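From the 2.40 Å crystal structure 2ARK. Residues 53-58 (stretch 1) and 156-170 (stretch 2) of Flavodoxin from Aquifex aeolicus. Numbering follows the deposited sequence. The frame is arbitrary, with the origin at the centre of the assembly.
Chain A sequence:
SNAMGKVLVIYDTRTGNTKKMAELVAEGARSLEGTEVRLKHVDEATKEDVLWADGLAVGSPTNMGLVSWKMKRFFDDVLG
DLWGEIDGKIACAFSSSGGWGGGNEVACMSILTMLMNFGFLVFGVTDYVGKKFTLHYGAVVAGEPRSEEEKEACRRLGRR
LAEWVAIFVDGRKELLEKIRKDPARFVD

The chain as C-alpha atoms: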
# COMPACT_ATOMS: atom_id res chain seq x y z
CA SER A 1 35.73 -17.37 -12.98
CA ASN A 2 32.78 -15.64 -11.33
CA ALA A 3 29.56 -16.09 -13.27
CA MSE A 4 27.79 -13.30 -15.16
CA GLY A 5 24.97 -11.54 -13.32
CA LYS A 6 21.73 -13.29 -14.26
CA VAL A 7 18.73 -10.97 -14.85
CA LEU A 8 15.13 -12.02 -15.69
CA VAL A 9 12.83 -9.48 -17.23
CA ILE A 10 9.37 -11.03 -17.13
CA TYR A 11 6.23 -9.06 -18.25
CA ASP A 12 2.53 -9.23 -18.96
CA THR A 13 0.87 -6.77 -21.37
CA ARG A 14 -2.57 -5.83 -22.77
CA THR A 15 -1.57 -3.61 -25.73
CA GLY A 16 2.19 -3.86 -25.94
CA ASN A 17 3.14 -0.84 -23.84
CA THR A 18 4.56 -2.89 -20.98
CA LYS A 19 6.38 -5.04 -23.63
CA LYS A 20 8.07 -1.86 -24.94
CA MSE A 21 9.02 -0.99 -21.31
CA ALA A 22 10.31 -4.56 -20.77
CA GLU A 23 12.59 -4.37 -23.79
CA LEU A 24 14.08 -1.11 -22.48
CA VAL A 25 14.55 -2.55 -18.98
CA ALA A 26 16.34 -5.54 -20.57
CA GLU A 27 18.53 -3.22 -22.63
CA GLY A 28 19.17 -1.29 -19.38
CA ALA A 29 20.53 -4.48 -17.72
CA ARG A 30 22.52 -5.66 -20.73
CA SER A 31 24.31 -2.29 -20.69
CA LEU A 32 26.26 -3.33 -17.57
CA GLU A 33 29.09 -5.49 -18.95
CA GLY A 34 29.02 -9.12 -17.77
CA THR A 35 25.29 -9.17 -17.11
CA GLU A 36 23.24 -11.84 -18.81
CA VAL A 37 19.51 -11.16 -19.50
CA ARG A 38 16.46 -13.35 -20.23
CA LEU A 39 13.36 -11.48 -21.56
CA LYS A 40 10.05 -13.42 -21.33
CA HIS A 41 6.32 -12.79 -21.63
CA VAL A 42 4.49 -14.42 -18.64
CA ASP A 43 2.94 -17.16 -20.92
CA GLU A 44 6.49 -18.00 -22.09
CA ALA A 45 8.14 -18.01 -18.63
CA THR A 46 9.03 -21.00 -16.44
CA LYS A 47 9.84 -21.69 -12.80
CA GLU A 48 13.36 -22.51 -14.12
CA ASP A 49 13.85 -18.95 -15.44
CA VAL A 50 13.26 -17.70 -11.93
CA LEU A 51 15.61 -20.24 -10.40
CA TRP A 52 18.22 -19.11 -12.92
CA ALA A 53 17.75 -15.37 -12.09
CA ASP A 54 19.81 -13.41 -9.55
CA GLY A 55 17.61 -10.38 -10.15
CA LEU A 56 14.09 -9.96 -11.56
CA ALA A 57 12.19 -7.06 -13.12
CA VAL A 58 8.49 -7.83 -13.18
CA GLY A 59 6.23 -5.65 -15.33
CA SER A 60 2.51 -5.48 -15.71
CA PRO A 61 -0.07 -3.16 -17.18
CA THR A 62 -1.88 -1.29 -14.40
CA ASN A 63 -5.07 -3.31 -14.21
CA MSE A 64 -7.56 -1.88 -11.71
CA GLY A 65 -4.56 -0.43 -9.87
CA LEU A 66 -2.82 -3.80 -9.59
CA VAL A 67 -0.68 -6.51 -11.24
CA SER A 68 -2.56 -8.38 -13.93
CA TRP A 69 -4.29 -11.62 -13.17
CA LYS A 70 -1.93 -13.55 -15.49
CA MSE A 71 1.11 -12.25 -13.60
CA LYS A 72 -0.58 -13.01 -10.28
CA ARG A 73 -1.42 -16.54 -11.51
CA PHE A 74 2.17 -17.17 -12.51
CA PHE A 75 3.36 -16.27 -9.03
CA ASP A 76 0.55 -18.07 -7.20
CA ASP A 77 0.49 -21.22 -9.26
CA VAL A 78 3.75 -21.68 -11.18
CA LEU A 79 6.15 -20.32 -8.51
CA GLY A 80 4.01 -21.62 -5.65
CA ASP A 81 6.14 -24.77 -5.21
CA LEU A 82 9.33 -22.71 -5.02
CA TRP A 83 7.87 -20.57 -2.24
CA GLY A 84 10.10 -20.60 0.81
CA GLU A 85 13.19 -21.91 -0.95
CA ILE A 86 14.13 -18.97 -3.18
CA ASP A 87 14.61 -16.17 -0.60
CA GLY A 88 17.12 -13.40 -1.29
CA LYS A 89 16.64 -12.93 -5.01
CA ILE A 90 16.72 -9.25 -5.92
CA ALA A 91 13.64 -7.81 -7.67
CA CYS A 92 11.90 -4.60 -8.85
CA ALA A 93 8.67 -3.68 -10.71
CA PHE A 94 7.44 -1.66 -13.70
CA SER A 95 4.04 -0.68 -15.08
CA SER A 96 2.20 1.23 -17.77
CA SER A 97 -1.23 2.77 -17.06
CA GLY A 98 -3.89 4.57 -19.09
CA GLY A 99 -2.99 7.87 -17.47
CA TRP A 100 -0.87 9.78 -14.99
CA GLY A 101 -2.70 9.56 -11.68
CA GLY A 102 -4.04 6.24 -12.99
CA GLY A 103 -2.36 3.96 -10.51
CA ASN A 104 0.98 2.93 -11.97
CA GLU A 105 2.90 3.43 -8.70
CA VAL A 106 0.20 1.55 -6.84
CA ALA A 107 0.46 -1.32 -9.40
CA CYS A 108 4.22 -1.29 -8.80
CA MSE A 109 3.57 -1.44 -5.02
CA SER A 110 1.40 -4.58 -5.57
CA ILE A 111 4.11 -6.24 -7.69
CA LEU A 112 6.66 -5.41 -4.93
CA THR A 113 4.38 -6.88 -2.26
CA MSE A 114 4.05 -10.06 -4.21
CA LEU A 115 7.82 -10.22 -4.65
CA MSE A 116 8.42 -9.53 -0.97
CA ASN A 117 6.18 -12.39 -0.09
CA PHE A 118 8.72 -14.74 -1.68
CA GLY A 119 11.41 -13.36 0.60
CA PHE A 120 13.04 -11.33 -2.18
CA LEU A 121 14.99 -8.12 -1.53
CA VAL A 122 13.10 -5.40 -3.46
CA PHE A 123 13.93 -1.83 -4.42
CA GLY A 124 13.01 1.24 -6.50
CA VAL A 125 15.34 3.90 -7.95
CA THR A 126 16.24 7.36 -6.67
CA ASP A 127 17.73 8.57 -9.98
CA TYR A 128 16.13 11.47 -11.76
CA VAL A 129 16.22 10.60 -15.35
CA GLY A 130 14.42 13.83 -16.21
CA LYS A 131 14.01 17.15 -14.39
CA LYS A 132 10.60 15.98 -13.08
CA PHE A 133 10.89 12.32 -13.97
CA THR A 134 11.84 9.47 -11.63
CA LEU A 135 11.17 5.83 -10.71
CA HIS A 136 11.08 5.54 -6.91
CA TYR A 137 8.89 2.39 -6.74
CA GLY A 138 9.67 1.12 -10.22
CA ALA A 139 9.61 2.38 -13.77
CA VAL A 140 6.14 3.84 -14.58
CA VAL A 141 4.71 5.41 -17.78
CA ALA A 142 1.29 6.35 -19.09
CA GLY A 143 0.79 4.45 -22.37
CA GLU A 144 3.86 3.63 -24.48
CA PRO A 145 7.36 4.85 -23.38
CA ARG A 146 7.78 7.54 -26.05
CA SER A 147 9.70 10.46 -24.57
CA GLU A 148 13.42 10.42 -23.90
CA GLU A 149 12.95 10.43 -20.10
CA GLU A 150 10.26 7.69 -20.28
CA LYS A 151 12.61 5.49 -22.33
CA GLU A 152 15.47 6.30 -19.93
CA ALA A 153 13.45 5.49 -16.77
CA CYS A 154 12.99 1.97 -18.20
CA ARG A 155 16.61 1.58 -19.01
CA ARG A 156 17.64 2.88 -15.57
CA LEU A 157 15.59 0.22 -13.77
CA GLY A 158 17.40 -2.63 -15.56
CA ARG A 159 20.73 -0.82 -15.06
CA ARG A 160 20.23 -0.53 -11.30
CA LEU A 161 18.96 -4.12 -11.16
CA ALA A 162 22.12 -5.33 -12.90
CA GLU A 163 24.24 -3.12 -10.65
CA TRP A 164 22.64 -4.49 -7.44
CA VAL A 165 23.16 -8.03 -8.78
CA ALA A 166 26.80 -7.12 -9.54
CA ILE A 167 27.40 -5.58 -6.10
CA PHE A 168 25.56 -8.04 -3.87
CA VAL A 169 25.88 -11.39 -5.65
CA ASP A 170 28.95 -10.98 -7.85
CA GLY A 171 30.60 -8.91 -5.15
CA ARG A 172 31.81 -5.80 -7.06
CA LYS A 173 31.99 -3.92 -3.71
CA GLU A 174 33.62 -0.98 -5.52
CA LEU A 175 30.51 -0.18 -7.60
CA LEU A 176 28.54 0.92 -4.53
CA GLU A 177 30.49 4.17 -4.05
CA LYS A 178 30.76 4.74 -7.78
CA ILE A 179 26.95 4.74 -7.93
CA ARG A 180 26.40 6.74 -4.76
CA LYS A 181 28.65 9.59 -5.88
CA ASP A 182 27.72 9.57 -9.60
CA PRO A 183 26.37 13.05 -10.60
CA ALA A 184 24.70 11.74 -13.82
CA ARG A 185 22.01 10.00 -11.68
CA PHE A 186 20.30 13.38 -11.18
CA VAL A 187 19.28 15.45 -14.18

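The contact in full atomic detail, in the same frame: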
# COMPACT_ATOMS: atom_id res chain seq x y z
N ALA A 53 17.55 -16.82 -12.31
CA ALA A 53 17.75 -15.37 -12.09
C ALA A 53 18.39 -14.99 -10.75
O ALA A 53 18.02 -15.53 -9.69
CB ALA A 53 16.44 -14.62 -12.25
N ASP A 54 19.33 -14.06 -10.78
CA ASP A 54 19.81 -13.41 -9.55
C ASP A 54 18.89 -12.26 -9.20
O ASP A 54 18.60 -12.03 -8.04
CB ASP A 54 21.25 -12.91 -9.70
CG ASP A 54 22.23 -14.04 -9.89
OD1 ASP A 54 22.12 -15.01 -9.11
OD2 ASP A 54 23.09 -13.98 -10.80
N GLY A 55 18.47 -11.54 -10.24
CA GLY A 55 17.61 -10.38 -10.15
C GLY A 55 16.48 -10.49 -11.15
O GLY A 55 16.65 -11.07 -12.22
N LEU A 56 15.32 -9.95 -10.75
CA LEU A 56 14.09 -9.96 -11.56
C LEU A 56 13.50 -8.56 -11.71
O LEU A 56 13.40 -7.83 -10.72
CB LEU A 56 12.99 -10.81 -10.91
CG LEU A 56 13.20 -12.31 -10.79
CD1 LEU A 56 14.07 -12.61 -9.53
CD2 LEU A 56 11.84 -12.97 -10.70
N ALA A 57 13.09 -8.20 -12.92
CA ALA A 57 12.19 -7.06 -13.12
C ALA A 57 10.86 -7.62 -13.57
O ALA A 57 10.79 -8.42 -14.48
CB ALA A 57 12.77 -6.07 -14.14
N VAL A 58 9.79 -7.26 -12.88
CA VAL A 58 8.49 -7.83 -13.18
C VAL A 58 7.59 -6.69 -13.61
O VAL A 58 7.42 -5.75 -12.86
CB VAL A 58 7.91 -8.56 -11.92
CG1 VAL A 58 6.48 -9.07 -12.19
CG2 VAL A 58 8.86 -9.69 -11.42
N ARG A 156 17.02 2.72 -16.89
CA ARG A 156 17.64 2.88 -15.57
C ARG A 156 17.29 1.77 -14.57
O ARG A 156 18.17 1.31 -13.80
CB ARG A 156 17.34 4.25 -14.95
CG ARG A 156 18.19 4.53 -13.70
CD ARG A 156 19.70 4.57 -14.08
NE ARG A 156 19.87 5.34 -15.30
CZ ARG A 156 20.05 6.65 -15.34
NH1 ARG A 156 20.16 7.25 -16.50
NH2 ARG A 156 20.16 7.36 -14.23
N LEU A 157 16.03 1.35 -14.58
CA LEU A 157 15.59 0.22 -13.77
C LEU A 157 16.45 -1.02 -13.97
O LEU A 157 16.95 -1.59 -13.01
CB LEU A 157 14.12 -0.10 -14.03
CG LEU A 157 13.57 -1.11 -12.99
CD1 LEU A 157 13.39 -0.49 -11.54
CD2 LEU A 157 12.33 -1.75 -13.50
N GLY A 158 16.62 -1.45 -15.23
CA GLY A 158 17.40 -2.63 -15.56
C GLY A 158 18.86 -2.47 -15.20
O GLY A 158 19.50 -3.43 -14.74
N ARG A 159 19.38 -1.26 -15.45
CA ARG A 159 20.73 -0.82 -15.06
C ARG A 159 20.99 -1.00 -13.57
O ARG A 159 21.99 -1.60 -13.17
CB ARG A 159 20.88 0.68 -15.37
CG ARG A 159 22.22 1.17 -15.85
CD ARG A 159 23.46 0.58 -15.21
NE ARG A 159 24.35 0.15 -16.28
CZ ARG A 159 25.53 0.67 -16.61
NH1 ARG A 159 26.11 1.63 -15.93
NH2 ARG A 159 26.14 0.15 -17.64
N ARG A 160 20.10 -0.43 -12.75
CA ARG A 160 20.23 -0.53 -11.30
C ARG A 160 20.05 -1.97 -10.82
O ARG A 160 20.74 -2.41 -9.91
CB ARG A 160 19.30 0.46 -10.60
CG ARG A 160 19.60 0.69 -9.09
CD ARG A 160 21.01 1.21 -8.75
NE ARG A 160 21.56 2.16 -9.73
CZ ARG A 160 21.17 3.44 -9.86
NH1 ARG A 160 20.24 3.96 -9.07
NH2 ARG A 160 21.74 4.19 -10.79
N LEU A 161 19.13 -2.70 -11.44
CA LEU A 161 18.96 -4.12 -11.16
C LEU A 161 20.26 -4.87 -11.38
O LEU A 161 20.70 -5.63 -10.51
CB LEU A 161 17.89 -4.72 -12.06
CG LEU A 161 17.03 -5.90 -11.60
CD1 LEU A 161 16.60 -6.67 -12.82
CD2 LEU A 161 17.65 -6.83 -10.53
N ALA A 162 20.90 -4.62 -12.53
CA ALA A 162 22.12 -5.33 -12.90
C ALA A 162 23.26 -4.94 -11.97
O ALA A 162 24.09 -5.77 -11.60
CB ALA A 162 22.48 -5.03 -14.34
N GLU A 163 23.29 -3.66 -11.61
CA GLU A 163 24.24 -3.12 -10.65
C GLU A 163 24.08 -3.71 -9.24
O GLU A 163 25.06 -4.02 -8.61
CB GLU A 163 24.13 -1.61 -10.63
CG GLU A 163 24.72 -0.95 -11.88
CD GLU A 163 24.39 0.56 -11.99
OE1 GLU A 163 23.39 1.00 -11.35
OE2 GLU A 163 25.10 1.28 -12.74
N TRP A 164 22.84 -3.88 -8.76
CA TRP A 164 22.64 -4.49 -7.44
C TRP A 164 23.04 -5.97 -7.47
O TRP A 164 23.64 -6.49 -6.52
CB TRP A 164 21.19 -4.35 -6.94
CG TRP A 164 20.72 -2.96 -6.56
CD1 TRP A 164 19.45 -2.53 -6.64
CD2 TRP A 164 21.49 -1.86 -6.03
NE1 TRP A 164 19.36 -1.22 -6.21
CE2 TRP A 164 20.59 -0.79 -5.82
CE3 TRP A 164 22.85 -1.68 -5.72
CZ2 TRP A 164 20.98 0.46 -5.32
CZ3 TRP A 164 23.26 -0.43 -5.22
CH2 TRP A 164 22.31 0.62 -5.02
N VAL A 165 22.69 -6.66 -8.56
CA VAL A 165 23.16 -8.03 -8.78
C VAL A 165 24.68 -8.11 -8.75
O VAL A 165 25.24 -8.97 -8.10
CB VAL A 165 22.62 -8.63 -10.09
CG1 VAL A 165 23.42 -9.90 -10.49
CG2 VAL A 165 21.11 -8.92 -9.96
N ALA A 166 25.34 -7.18 -9.44
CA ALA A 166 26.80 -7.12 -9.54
C ALA A 166 27.48 -6.84 -8.21
O ALA A 166 28.56 -7.38 -7.93
CB ALA A 166 27.19 -6.04 -10.55
N ILE A 167 26.86 -5.98 -7.41
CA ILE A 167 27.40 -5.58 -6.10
C ILE A 167 27.21 -6.70 -5.09
O ILE A 167 28.18 -7.18 -4.50
CB ILE A 167 26.75 -4.26 -5.59
CG1 ILE A 167 27.29 -3.08 -6.40
CG2 ILE A 167 27.03 -4.02 -4.10
CD1 ILE A 167 26.49 -1.80 -6.20
N PHE A 168 25.97 -7.14 -4.94
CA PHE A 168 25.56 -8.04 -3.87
C PHE A 168 25.70 -9.52 -4.15
O PHE A 168 25.86 -10.28 -3.21
CB PHE A 168 24.13 -7.70 -3.44
CG PHE A 168 23.98 -6.29 -2.97
CD1 PHE A 168 23.09 -5.42 -3.60
CD2 PHE A 168 24.77 -5.80 -1.91
CE1 PHE A 168 22.96 -4.10 -3.18
CE2 PHE A 168 24.66 -4.49 -1.48
CZ PHE A 168 23.75 -3.62 -2.12
N VAL A 169 25.63 -9.96 -5.41
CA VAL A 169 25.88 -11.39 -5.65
C VAL A 169 27.22 -11.68 -6.29
O VAL A 169 27.88 -12.65 -5.92
CB VAL A 169 24.68 -12.19 -6.29
CG1 VAL A 169 23.35 -11.41 -6.21
CG2 VAL A 169 24.98 -12.66 -7.67
N ASP A 170 27.64 -10.84 -7.24
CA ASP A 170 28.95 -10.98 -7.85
C ASP A 170 30.04 -10.42 -6.94
O ASP A 170 31.18 -10.87 -6.98
CB ASP A 170 29.03 -10.30 -9.21
CG ASP A 170 30.34 -10.61 -9.94
OD1 ASP A 170 31.14 -9.67 -10.21
OD2 ASP A 170 30.59 -11.82 -10.20

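How do the two backbones lie against each other? Strand 55-58 packs on helix 156-168 with their directions nearly antiparallel, at an angle of 161°, and their axes come within 8.6 Å. Walking forward along stretch 1 therefore means walking backward along stretch 2, from Val169 toward Leu157. No hydrogen bond crosses between them: the helix spends its backbone groups on its own turns, and the contact rests on van der Waals packing.

What does Asp54 do at the start of the contact? Ala53, the first residue to leave the preceding helix, makes no contact, but Asp54 points toward stretch 2. Its CB lies 3.8 Å from Val165 CG1, and its CG lies 3.8 Å from Val169 CG2. The CB contact is aliphatic; at Val169 the whole carboxylate borders the methyl, with Asp54 OD1 and OD2 4.0 Å and 3.9 Å from Val169 CG2. OD2 is also hydrogen-bonded elsewhere in the structure.

Why can the helix come so close at Gly55? With no side chain here, Leu161 CD2 reaches to 3.6 Å from Gly55 CA, and Val165 CG2 sits 3.7 Å from Gly55 N. An ideal CB on this residue would lie 2.4 Å from Leu161 CD2 and 2.7 Å from Val165 CG2, clashing with both. This is also where the backbones draw nearest, with Gly55 CA 6.2 Å from Val165 CA.

How does the strand continue beyond the glycine? The side chains alternate, as a strand's do. Leu56 points away and offers only backbone, its C lying 3.8 Å from Leu161 CD1. Ala57 points back toward the helix, placing its CB 4.1 Å from Leu161 CD1 and 4.4 Å from Leu157 CD2, a small apolar cluster. Leu161 thus touches three consecutive strand residues, whereas Val58 points away and makes no contact.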